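Local coordinates for protein 432aa long hypothetical deoxyribodipyrimidine photolyase (Sulfolobus tokodaii, PDB 2E0I) that probably repairs cyclobutane pyrimidine dimers in DNA by the light-driven photolyase reaction, carrying one FAD as catalytic cofactor and a second as a likely light-harvesting cofactor, at residues 4-9 / 93-98; 8-13 / 125-130. One frame throughout, in Å; residues are numbered along the deposited sequence.

Contact 1. Residues 4-9 / 93-98; sequences IFIFRR and IYVNED. With FAD (flavin-adenine dinucleotide), chain F.
Arg-9 and Asp-98 form a salt bridge just beyond the ends of two neighbouring parallel strands, with Arg-9 NH2 2.9 Å from Asp-98 OD1. The same nitrogen also donates to Asp-98 OD2, which it meets from 40° above the carboxylate plane, while the side chains cross at about a right angle. Asp-98 OD2 has a second partner, the ribityl hydroxyl O4' of FAD, whose hydrogen bond to it is 2.9 Å long. The aliphatic part of Arg-9 follows the same ribityl chain, its CD lying 3.5 Å from FAD O2'. An alanine at Arg-9 would probably leave the Asp-98 carboxylate without this counter-charge and open a gap beside O2' of the cofactor. Arg-8 takes a different course: its guanidinium has Val-95 CB over one face and pairs through NH2 with Asp-107, outside the two strands.

Further back, Tyr-94 joins the strands through both of its backbone polar groups, Tyr-94 N to Ile-4 O at 2.7 Å and Ile-6 N to Tyr-94 O at 3.1 Å. The strand axes are turned by 28°, and the backbones part toward Ile-6 and Val-95. On one side of the sheet Phe-5 has its CG anti to the backbone N (chi1 177°), and its ring edge meets the neighbouring strand, CD1 3.9 Å from Tyr-94 CB, which lies in the ring plane. On the other, Ile-4 packs with Ile-93, and Ile-6 CD1 reaches Ile-93 CG2 at 4.0 Å.

Strands 2-7 and 92-96 meet where the 3-2-1-4-5 order changes direction, the carboxyl-end crevice that commonly receives the ligand in Rossmann-like folds. The bridging carboxylate thus ties a cationic side chain to the cofactor's sugar chain, and the arginine's positive charge would tend to polarise that carboxylate.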
loop_
_atom_site.group_PDB
_atom_site.type_symbol
_atom_site.label_atom_id
_atom_site.label_comp_id
_atom_site.label_asym_id
_atom_site.label_seq_id
_atom_site.Cartn_x
_atom_site.Cartn_y
_atom_site.Cartn_z
ATOM N N ILE A 4 -26.361 -6.012 -7.622
ATOM C CA ILE A 4 -25.484 -5.696 -6.492
ATOM C C ILE A 4 -24.082 -5.219 -6.874
ATOM O O ILE A 4 -23.464 -5.730 -7.812
ATOM C CB ILE A 4 -25.313 -6.941 -5.576
ATOM C CG1 ILE A 4 -26.576 -7.149 -4.746
ATOM C CG2 ILE A 4 -24.087 -6.803 -4.683
ATOM C CD1 ILE A 4 -26.460 -8.299 -3.775
ATOM N N PHE A 5 -23.585 -4.228 -6.148
ATOM C CA PHE A 5 -22.236 -3.756 -6.383
ATOM C C PHE A 5 -21.463 -4.013 -5.110
ATOM O O PHE A 5 -21.892 -3.602 -4.024
ATOM C CB PHE A 5 -22.161 -2.269 -6.674
ATOM C CG PHE A 5 -20.753 -1.789 -6.836
ATOM C CD1 PHE A 5 -20.024 -2.111 -7.990
ATOM C CD2 PHE A 5 -20.107 -1.127 -5.795
ATOM C CE1 PHE A 5 -18.667 -1.788 -8.099
ATOM C CE2 PHE A 5 -18.751 -0.797 -5.889
ATOM C CZ PHE A 5 -18.029 -1.132 -7.046
ATOM N N ILE A 6 -20.319 -4.683 -5.242
ATOM C CA ILE A 6 -19.499 -5.003 -4.081
ATOM C C ILE A 6 -18.251 -4.138 -3.990
ATOM O O ILE A 6 -17.370 -4.214 -4.855
ATOM C CB ILE A 6 -19.040 -6.499 -4.086
ATOM C CG1 ILE A 6 -20.252 -7.441 -4.110
ATOM C CG2 ILE A 6 -18.186 -6.791 -2.850
ATOM C CD1 ILE A 6 -19.862 -8.902 -4.247
ATOM N N PHE A 7 -18.179 -3.315 -2.945
ATOM C CA PHE A 7 -17.012 -2.470 -2.715
ATOM C C PHE A 7 -15.931 -3.359 -2.132
ATOM O O PHE A 7 -16.218 -4.362 -1.483
ATOM C CB PHE A 7 -17.319 -1.377 -1.698
ATOM C CG PHE A 7 -18.261 -0.338 -2.189
ATOM C CD1 PHE A 7 -17.782 0.804 -2.812
ATOM C CD2 PHE A 7 -19.632 -0.494 -2.024
ATOM C CE1 PHE A 7 -18.652 1.786 -3.265
ATOM C CE2 PHE A 7 -20.520 0.484 -2.472
ATOM C CZ PHE A 7 -20.024 1.631 -3.097
ATOM N N ARG A 8 -14.681 -2.995 -2.357
ATOM C CA ARG A 8 -13.591 -3.767 -1.792
ATOM C C ARG A 8 -12.419 -2.876 -1.447
ATOM O O ARG A 8 -12.004 -2.811 -0.300
ATOM C CB ARG A 8 -13.134 -4.838 -2.779
ATOM C CG ARG A 8 -14.202 -5.839 -3.151
ATOM C CD ARG A 8 -14.095 -6.117 -4.620
ATOM N NE ARG A 8 -14.230 -7.532 -4.898
ATOM C CZ ARG A 8 -13.751 -8.119 -5.986
ATOM N NH1 ARG A 8 -13.103 -7.400 -6.899
ATOM N NH2 ARG A 8 -13.914 -9.428 -6.156
ATOM N N ARG A 9 -11.940 -2.158 -2.455
ATOM C CA ARG A 9 -10.766 -1.305 -2.357
ATOM C C ARG A 9 -11.035 0.012 -3.085
ATOM O O ARG A 9 -10.102 0.786 -3.355
ATOM C CB ARG A 9 -9.649 -2.020 -3.095
ATOM C CG ARG A 9 -8.346 -2.121 -2.436
ATOM C CD ARG A 9 -7.450 -2.989 -3.328
ATOM N NE ARG A 9 -6.569 -2.044 -3.917
ATOM C CZ ARG A 9 -6.095 -1.921 -5.141
ATOM N NH1 ARG A 9 -5.315 -0.881 -5.284
ATOM N NH2 ARG A 9 -6.333 -2.728 -6.167
ATOM N N ILE A 93 -24.130 -9.000 -10.490
ATOM C CA ILE A 93 -23.210 -8.555 -9.455
ATOM C C ILE A 93 -22.088 -7.807 -10.156
ATOM O O ILE A 93 -21.465 -8.340 -11.077
ATOM C CB ILE A 93 -22.628 -9.753 -8.679
ATOM C CG1 ILE A 93 -23.706 -10.355 -7.761
ATOM C CG2 ILE A 93 -21.398 -9.314 -7.900
ATOM C CD1 ILE A 93 -23.253 -11.589 -7.007
ATOM N N TYR A 94 -21.847 -6.568 -9.738
ATOM C CA TYR A 94 -20.795 -5.766 -10.349
ATOM C C TYR A 94 -19.644 -5.534 -9.381
ATOM O O TYR A 94 -19.856 -5.421 -8.180
ATOM C CB TYR A 94 -21.340 -4.408 -10.788
ATOM C CG TYR A 94 -22.316 -4.431 -11.942
ATOM C CD1 TYR A 94 -23.594 -4.954 -11.789
ATOM C CD2 TYR A 94 -21.958 -3.916 -13.187
ATOM C CE1 TYR A 94 -24.490 -4.966 -12.845
ATOM C CE2 TYR A 94 -22.846 -3.922 -14.251
ATOM C CZ TYR A 94 -24.109 -4.450 -14.074
ATOM O OH TYR A 94 -24.983 -4.486 -15.133
ATOM N N VAL A 95 -18.426 -5.470 -9.908
ATOM C CA VAL A 95 -17.234 -5.207 -9.097
ATOM C C VAL A 95 -16.114 -4.675 -9.966
ATOM O O VAL A 95 -16.230 -4.597 -11.185
ATOM C CB VAL A 95 -16.675 -6.473 -8.398
ATOM C CG1 VAL A 95 -17.764 -7.144 -7.598
ATOM C CG2 VAL A 95 -16.081 -7.423 -9.423
ATOM N N ASN A 96 -15.024 -4.308 -9.317
ATOM C CA ASN A 96 -13.850 -3.822 -10.014
ATOM C C ASN A 96 -12.792 -4.890 -9.772
ATOM O O ASN A 96 -12.434 -5.168 -8.633
ATOM C CB ASN A 96 -13.405 -2.481 -9.429
ATOM C CG ASN A 96 -14.274 -1.334 -9.885
ATOM O OD1 ASN A 96 -14.630 -0.465 -9.099
ATOM N ND2 ASN A 96 -14.604 -1.314 -11.169
ATOM N N GLU A 97 -12.312 -5.499 -10.846
ATOM C CA GLU A 97 -11.315 -6.553 -10.753
ATOM C C GLU A 97 -10.053 -6.054 -10.073
ATOM O O GLU A 97 -9.746 -4.866 -10.126
ATOM C CB GLU A 97 -10.950 -7.028 -12.147
ATOM C CG GLU A 97 -10.151 -5.992 -12.904
ATOM C CD GLU A 97 -9.701 -6.475 -14.258
ATOM O OE1 GLU A 97 -8.983 -5.711 -14.949
ATOM O OE2 GLU A 97 -10.065 -7.616 -14.626
ATOM N N ASP A 98 -9.331 -6.956 -9.420
ATOM C CA ASP A 98 -8.078 -6.591 -8.780
ATOM C C ASP A 98 -7.018 -7.465 -9.445
ATOM O O ASP A 98 -7.330 -8.243 -10.334
ATOM C CB ASP A 98 -8.114 -6.821 -7.265
ATOM C CG ASP A 98 -7.167 -5.883 -6.499
ATOM O OD1 ASP A 98 -6.097 -5.518 -7.036
ATOM O OD2 ASP A 98 -7.486 -5.519 -5.346
HETATM P PA FAD F . -5.154 -8.539 1.417
HETATM O O1A FAD F . -3.795 -7.960 1.320
HETATM O O2A FAD F . -6.051 -8.401 2.585
HETATM O O5B FAD F . -4.684 -10.057 1.684
HETATM C C5B FAD F . -5.619 -11.136 1.577
HETATM C C4B FAD F . -4.936 -12.497 1.742
HETATM O O4B FAD F . -3.640 -12.427 1.114
HETATM C C3B FAD F . -4.668 -12.819 3.213
HETATM O O3B FAD F . -4.538 -14.235 3.376
HETATM C C2B FAD F . -3.320 -12.131 3.422
HETATM O O2B FAD F . -2.647 -12.735 4.529
HETATM C C1B FAD F . -2.625 -12.551 2.126
HETATM N N9A FAD F . -1.450 -11.696 1.828
HETATM C C8A FAD F . -1.442 -10.365 1.785
HETATM N N7A FAD F . -0.233 -9.927 1.443
HETATM C C5A FAD F . 0.543 -10.990 1.263
HETATM C C6A FAD F . 1.866 -11.171 0.880
HETATM N N6A FAD F . 2.651 -10.122 0.655
HETATM N N1A FAD F . 2.350 -12.417 0.766
HETATM C C2A FAD F . 1.590 -13.468 1.021
HETATM N N3A FAD F . 0.328 -13.331 1.390
HETATM C C4A FAD F . -0.227 -12.118 1.515
HETATM N N1 FAD F . -11.585 -5.991 1.344
HETATM C C2 FAD F . -12.830 -6.610 1.509
HETATM O O2 FAD F . -13.611 -6.685 0.563
HETATM N N3 FAD F . -13.156 -7.187 2.742
HETATM C C4 FAD F . -12.238 -7.153 3.801
HETATM O O4 FAD F . -12.533 -7.655 4.885
HETATM C C4X FAD F . -10.995 -6.553 3.627
HETATM N N5 FAD F . -10.047 -6.576 4.659
HETATM C C5X FAD F . -8.787 -5.992 4.477
HETATM C C6 FAD F . -7.824 -6.100 5.476
HETATM C C7 FAD F . -6.538 -5.607 5.270
HETATM C C7M FAD F . -5.495 -5.743 6.383
HETATM C C8 FAD F . -6.220 -4.999 4.059
HETATM C C8M FAD F . -4.817 -4.447 3.800
HETATM C C9 FAD F . -7.188 -4.885 3.063
HETATM C C9A FAD F . -8.474 -5.378 3.266
HETATM N N10 FAD F . -9.440 -5.318 2.249
HETATM C C10 FAD F . -10.671 -5.968 2.405
HETATM C "C1'" FAD F . -9.143 -4.641 0.965
HETATM C "C2'" FAD F . -8.369 -5.527 -0.011
HETATM O "O2'" FAD F . -7.181 -4.848 -0.432
HETATM C "C3'" FAD F . -9.238 -5.880 -1.222
HETATM O "O3'" FAD F . -10.359 -6.660 -0.793
HETATM C "C4'" FAD F . -8.434 -6.670 -2.258
HETATM O "O4'" FAD F . -9.207 -6.790 -3.456
HETATM C "C5'" FAD F . -8.083 -8.063 -1.732
HETATM O "O5'" FAD F . -6.820 -8.510 -2.232
HETATM P P FAD F . -5.479 -8.239 -1.380
HETATM O O1P FAD F . -4.396 -9.018 -2.022
HETATM O O2P FAD F . -5.289 -6.784 -1.195
HETATM O O3P FAD F . -5.849 -8.942 0.020
#

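Contact 2. Residues 8-13 / 125-130; sequences RRDLRL and EDYLLT. With FAD (flavin-adenine dinucleotide), chain F.
Tyr-127 has its CG anti to the carbonyl carbon (chi1 -61°), and one face of its ring meets the guanidinium of Arg-9, whose chain bends at chi3. Arg-12 instead has CG between the backbone N and the carbonyl carbon (chi1 61°) and then runs extended from CG to NE, toward Asp-126. The two pairs join the loops that follow the first and last strands, 2-7 and 120-124, of the Rossmann-like parallel sheet, at their carboxyl ends.

The Arg-9 and Tyr-127 pair is a cation-pi interaction, with Arg-9 CZ 4.0 Å from the centroid of the Tyr-127 ring and 14° off its normal. The planes are tilted against each other, and Arg-9 NH2 dips toward the rim, 3.0 Å from Tyr-127 CD1. This nitrogen is also the one that pairs with Asp-98. At the far end of the ring, Arg-9 N makes a weak hydrogen bond of 3.4 Å to Tyr-127 OH.

Asp-10 packs its CB and carboxylate against the same hydroxyl end. Its OD1 accepts a hydrogen bond from Arg-8 N at 2.9 Å, which holds the carboxylate back against its own loop. An inverse gamma turn centred on Leu-11 follows, closed by Arg-12 N and Asp-10 O at 2.7 Å.

Arg-12 and Asp-126 form a salt bridge, meeting tip to tip with their planes nearly coplanar; Arg-12 NH2 donates to the syn lone pair of Asp-126 OD1 at 2.8 Å. The other oxygen, Asp-126 OD2, pairs with Arg-228 and accepts from Thr-17, so the carboxylate links this loop to helix 227-233 as well. A water completes the bridge: it accepts from Arg-12 NH1 at 2.7 Å and donates to Asp-126 OD1 at 3.2 Å.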
loop_
_atom_site.group_PDB
_atom_site.type_symbol
_atom_site.label_atom_id
_atom_site.label_comp_id
_atom_site.label_asym_id
_atom_site.label_seq_id
_atom_site.Cartn_x
_atom_site.Cartn_y
_atom_site.Cartn_z
ATOM N N ARG A 8 -14.681 -2.995 -2.357
ATOM C CA ARG A 8 -13.591 -3.767 -1.792
ATOM C C ARG A 8 -12.419 -2.876 -1.447
ATOM O O ARG A 8 -12.004 -2.811 -0.300
ATOM C CB ARG A 8 -13.134 -4.838 -2.779
ATOM C CG ARG A 8 -14.202 -5.839 -3.151
ATOM C CD ARG A 8 -14.095 -6.117 -4.620
ATOM N NE ARG A 8 -14.230 -7.532 -4.898
ATOM C CZ ARG A 8 -13.751 -8.119 -5.986
ATOM N NH1 ARG A 8 -13.103 -7.400 -6.899
ATOM N NH2 ARG A 8 -13.914 -9.428 -6.156
ATOM N N ARG A 9 -11.940 -2.158 -2.455
ATOM C CA ARG A 9 -10.766 -1.305 -2.357
ATOM C C ARG A 9 -11.035 0.012 -3.085
ATOM O O ARG A 9 -10.102 0.786 -3.355
ATOM C CB ARG A 9 -9.649 -2.020 -3.095
ATOM C CG ARG A 9 -8.346 -2.121 -2.436
ATOM C CD ARG A 9 -7.450 -2.989 -3.328
ATOM N NE ARG A 9 -6.569 -2.044 -3.917
ATOM C CZ ARG A 9 -6.095 -1.921 -5.141
ATOM N NH1 ARG A 9 -5.315 -0.881 -5.284
ATOM N NH2 ARG A 9 -6.333 -2.728 -6.167
ATOM N N ASP A 10 -12.300 0.229 -3.447
ATOM C CA ASP A 10 -12.761 1.415 -4.188
ATOM C C ASP A 10 -13.778 2.166 -3.334
ATOM O O ASP A 10 -14.895 2.438 -3.775
ATOM C CB ASP A 10 -13.426 0.961 -5.493
ATOM C CG ASP A 10 -14.392 -0.240 -5.290
ATOM O OD1 ASP A 10 -14.628 -0.663 -4.135
ATOM O OD2 ASP A 10 -14.923 -0.777 -6.288
ATOM N N LEU A 11 -13.374 2.522 -2.122
ATOM C CA LEU A 11 -14.265 3.175 -1.170
ATOM C C LEU A 11 -14.695 4.611 -1.473
ATOM O O LEU A 11 -14.317 5.548 -0.759
ATOM C CB LEU A 11 -13.637 3.092 0.220
ATOM C CG LEU A 11 -13.125 1.692 0.580
ATOM C CD1 LEU A 11 -12.799 1.633 2.044
ATOM C CD2 LEU A 11 -14.168 0.645 0.250
ATOM N N ARG A 12 -15.508 4.769 -2.520
ATOM C CA ARG A 12 -16.000 6.078 -2.939
ATOM C C ARG A 12 -17.171 5.875 -3.878
ATOM O O ARG A 12 -17.361 4.770 -4.394
ATOM C CB ARG A 12 -14.906 6.843 -3.682
ATOM C CG ARG A 12 -14.448 6.137 -4.930
ATOM C CD ARG A 12 -13.451 6.946 -5.739
ATOM N NE ARG A 12 -13.208 6.332 -7.046
ATOM C CZ ARG A 12 -12.446 5.262 -7.246
ATOM N NH1 ARG A 12 -11.836 4.684 -6.220
ATOM N NH2 ARG A 12 -12.310 4.763 -8.471
ATOM N N LEU A 13 -17.946 6.935 -4.106
ATOM C CA LEU A 13 -19.089 6.868 -5.012
ATOM C C LEU A 13 -18.812 7.651 -6.291
ATOM O O LEU A 13 -19.550 7.538 -7.263
ATOM C CB LEU A 13 -20.332 7.426 -4.338
ATOM C CG LEU A 13 -20.800 6.764 -3.046
ATOM C CD1 LEU A 13 -22.158 7.349 -2.667
ATOM C CD2 LEU A 13 -20.903 5.256 -3.231
ATOM N N GLU A 125 -12.250 -2.713 -15.013
ATOM C CA GLU A 125 -10.946 -2.172 -14.657
ATOM C C GLU A 125 -11.181 -0.789 -14.052
ATOM O O GLU A 125 -11.942 0.015 -14.604
ATOM C CB GLU A 125 -10.051 -2.053 -15.895
ATOM C CG GLU A 125 -9.464 -3.377 -16.363
ATOM C CD GLU A 125 -8.509 -3.244 -17.554
ATOM O OE1 GLU A 125 -7.489 -2.520 -17.449
ATOM O OE2 GLU A 125 -8.776 -3.876 -18.601
ATOM N N ASP A 126 -10.541 -0.511 -12.917
ATOM C CA ASP A 126 -10.704 0.779 -12.259
ATOM C C ASP A 126 -9.475 1.215 -11.486
ATOM O O ASP A 126 -9.133 2.384 -11.484
ATOM C CB ASP A 126 -11.916 0.735 -11.316
ATOM C CG ASP A 126 -12.143 2.057 -10.559
ATOM O OD1 ASP A 126 -11.670 2.184 -9.408
ATOM O OD2 ASP A 126 -12.797 2.971 -11.112
ATOM N N TYR A 127 -8.805 0.277 -10.837
ATOM C CA TYR A 127 -7.640 0.602 -10.031
ATOM C C TYR A 127 -6.455 1.144 -10.787
ATOM O O TYR A 127 -5.695 1.929 -10.241
ATOM C CB TYR A 127 -7.200 -0.615 -9.214
ATOM C CG TYR A 127 -8.255 -1.088 -8.253
ATOM C CD1 TYR A 127 -8.578 -2.428 -8.154
ATOM C CD2 TYR A 127 -8.986 -0.181 -7.500
ATOM C CE1 TYR A 127 -9.620 -2.859 -7.334
ATOM C CE2 TYR A 127 -10.025 -0.591 -6.676
ATOM C CZ TYR A 127 -10.353 -1.931 -6.598
ATOM O OH TYR A 127 -11.456 -2.324 -5.845
ATOM N N LEU A 128 -6.292 0.749 -12.044
ATOM C CA LEU A 128 -5.144 1.217 -12.830
ATOM C C LEU A 128 -5.397 2.499 -13.617
ATOM O O LEU A 128 -6.523 2.821 -14.005
ATOM C CB LEU A 128 -4.675 0.121 -13.797
ATOM C CG LEU A 128 -4.224 -1.221 -13.218
ATOM C CD1 LEU A 128 -4.297 -2.254 -14.312
ATOM C CD2 LEU A 128 -2.817 -1.139 -12.637
ATOM N N LEU A 129 -4.318 3.224 -13.852
ATOM C CA LEU A 129 -4.357 4.464 -14.597
ATOM C C LEU A 129 -4.305 4.112 -16.083
ATOM O O LEU A 129 -4.796 4.856 -16.929
ATOM C CB LEU A 129 -3.138 5.293 -14.218
ATOM C CG LEU A 129 -3.171 6.812 -14.292
ATOM C CD1 LEU A 129 -4.315 7.358 -13.466
ATOM C CD2 LEU A 129 -1.846 7.335 -13.772
ATOM N N THR A 130 -3.726 2.952 -16.382
ATOM C CA THR A 130 -3.561 2.481 -17.757
ATOM C C THR A 130 -4.156 1.083 -17.979
ATOM O O THR A 130 -4.245 0.282 -17.046
ATOM C CB THR A 130 -2.047 2.426 -18.128
ATOM O OG1 THR A 130 -1.396 1.425 -17.340
ATOM C CG2 THR A 130 -1.373 3.750 -17.827
HETATM P PA FAD F . -5.154 -8.539 1.417
HETATM O O1A FAD F . -3.795 -7.960 1.320
HETATM O O2A FAD F . -6.051 -8.401 2.585
HETATM O O5B FAD F . -4.684 -10.057 1.684
HETATM C C5B FAD F . -5.619 -11.136 1.577
HETATM C C4B FAD F . -4.936 -12.497 1.742
HETATM O O4B FAD F . -3.640 -12.427 1.114
HETATM C C3B FAD F . -4.668 -12.819 3.213
HETATM O O3B FAD F . -4.538 -14.235 3.376
HETATM C C2B FAD F . -3.320 -12.131 3.422
HETATM O O2B FAD F . -2.647 -12.735 4.529
HETATM C C1B FAD F . -2.625 -12.551 2.126
HETATM N N9A FAD F . -1.450 -11.696 1.828
HETATM C C8A FAD F . -1.442 -10.365 1.785
HETATM N N7A FAD F . -0.233 -9.927 1.443
HETATM C C5A FAD F . 0.543 -10.990 1.263
HETATM C C6A FAD F . 1.866 -11.171 0.880
HETATM N N6A FAD F . 2.651 -10.122 0.655
HETATM N N1A FAD F . 2.350 -12.417 0.766
HETATM C C2A FAD F . 1.590 -13.468 1.021
HETATM N N3A FAD F . 0.328 -13.331 1.390
HETATM C C4A FAD F . -0.227 -12.118 1.515
HETATM N N1 FAD F . -11.585 -5.991 1.344
HETATM C C2 FAD F . -12.830 -6.610 1.509
HETATM O O2 FAD F . -13.611 -6.685 0.563
HETATM N N3 FAD F . -13.156 -7.187 2.742
HETATM C C4 FAD F . -12.238 -7.153 3.801
HETATM O O4 FAD F . -12.533 -7.655 4.885
HETATM C C4X FAD F . -10.995 -6.553 3.627
HETATM N N5 FAD F . -10.047 -6.576 4.659
HETATM C C5X FAD F . -8.787 -5.992 4.477
HETATM C C6 FAD F . -7.824 -6.100 5.476
HETATM C C7 FAD F . -6.538 -5.607 5.270
HETATM C C7M FAD F . -5.495 -5.743 6.383
HETATM C C8 FAD F . -6.220 -4.999 4.059
HETATM C C8M FAD F . -4.817 -4.447 3.800
HETATM C C9 FAD F . -7.188 -4.885 3.063
HETATM C C9A FAD F . -8.474 -5.378 3.266
HETATM N N10 FAD F . -9.440 -5.318 2.249
HETATM C C10 FAD F . -10.671 -5.968 2.405
HETATM C "C1'" FAD F . -9.143 -4.641 0.965
HETATM C "C2'" FAD F . -8.369 -5.527 -0.011
HETATM O "O2'" FAD F . -7.181 -4.848 -0.432
HETATM C "C3'" FAD F . -9.238 -5.880 -1.222
HETATM O "O3'" FAD F . -10.359 -6.660 -0.793
HETATM C "C4'" FAD F . -8.434 -6.670 -2.258
HETATM O "O4'" FAD F . -9.207 -6.790 -3.456
HETATM C "C5'" FAD F . -8.083 -8.063 -1.732
HETATM O "O5'" FAD F . -6.820 -8.510 -2.232
HETATM P P FAD F . -5.479 -8.239 -1.380
HETATM O O1P FAD F . -4.396 -9.018 -2.022
HETATM O O2P FAD F . -5.289 -6.784 -1.195
HETATM O O3P FAD F . -5.849 -8.942 0.020
HETATM O O HOH W 1 -9.894 2.981 -6.846
#

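How the contacts relate
Contacts 1 and 2 start from the same segment of chain, share Arg-8 and Arg-9, and have centres about 9 Å apart. Arg-9 couples them, since one guanidinium serves the carboxylate of contact 1 and the aromatic ring of contact 2. The second segments also touch, with Glu-97 O 3.3 Å from Tyr-127 CD1, while Phe-5 CZ of contact 1 lies 3.2 Å from Asp-10 OD2 of contact 2. Arg-8, Arg-9 and Asp-98 belong to the pocket of the FAD that is probably the light-harvesting cofactor; contact 2 reaches it through the two shared arginines. The side chain of Arg-9 is about 8 Å from the other FAD, probably the catalytic one.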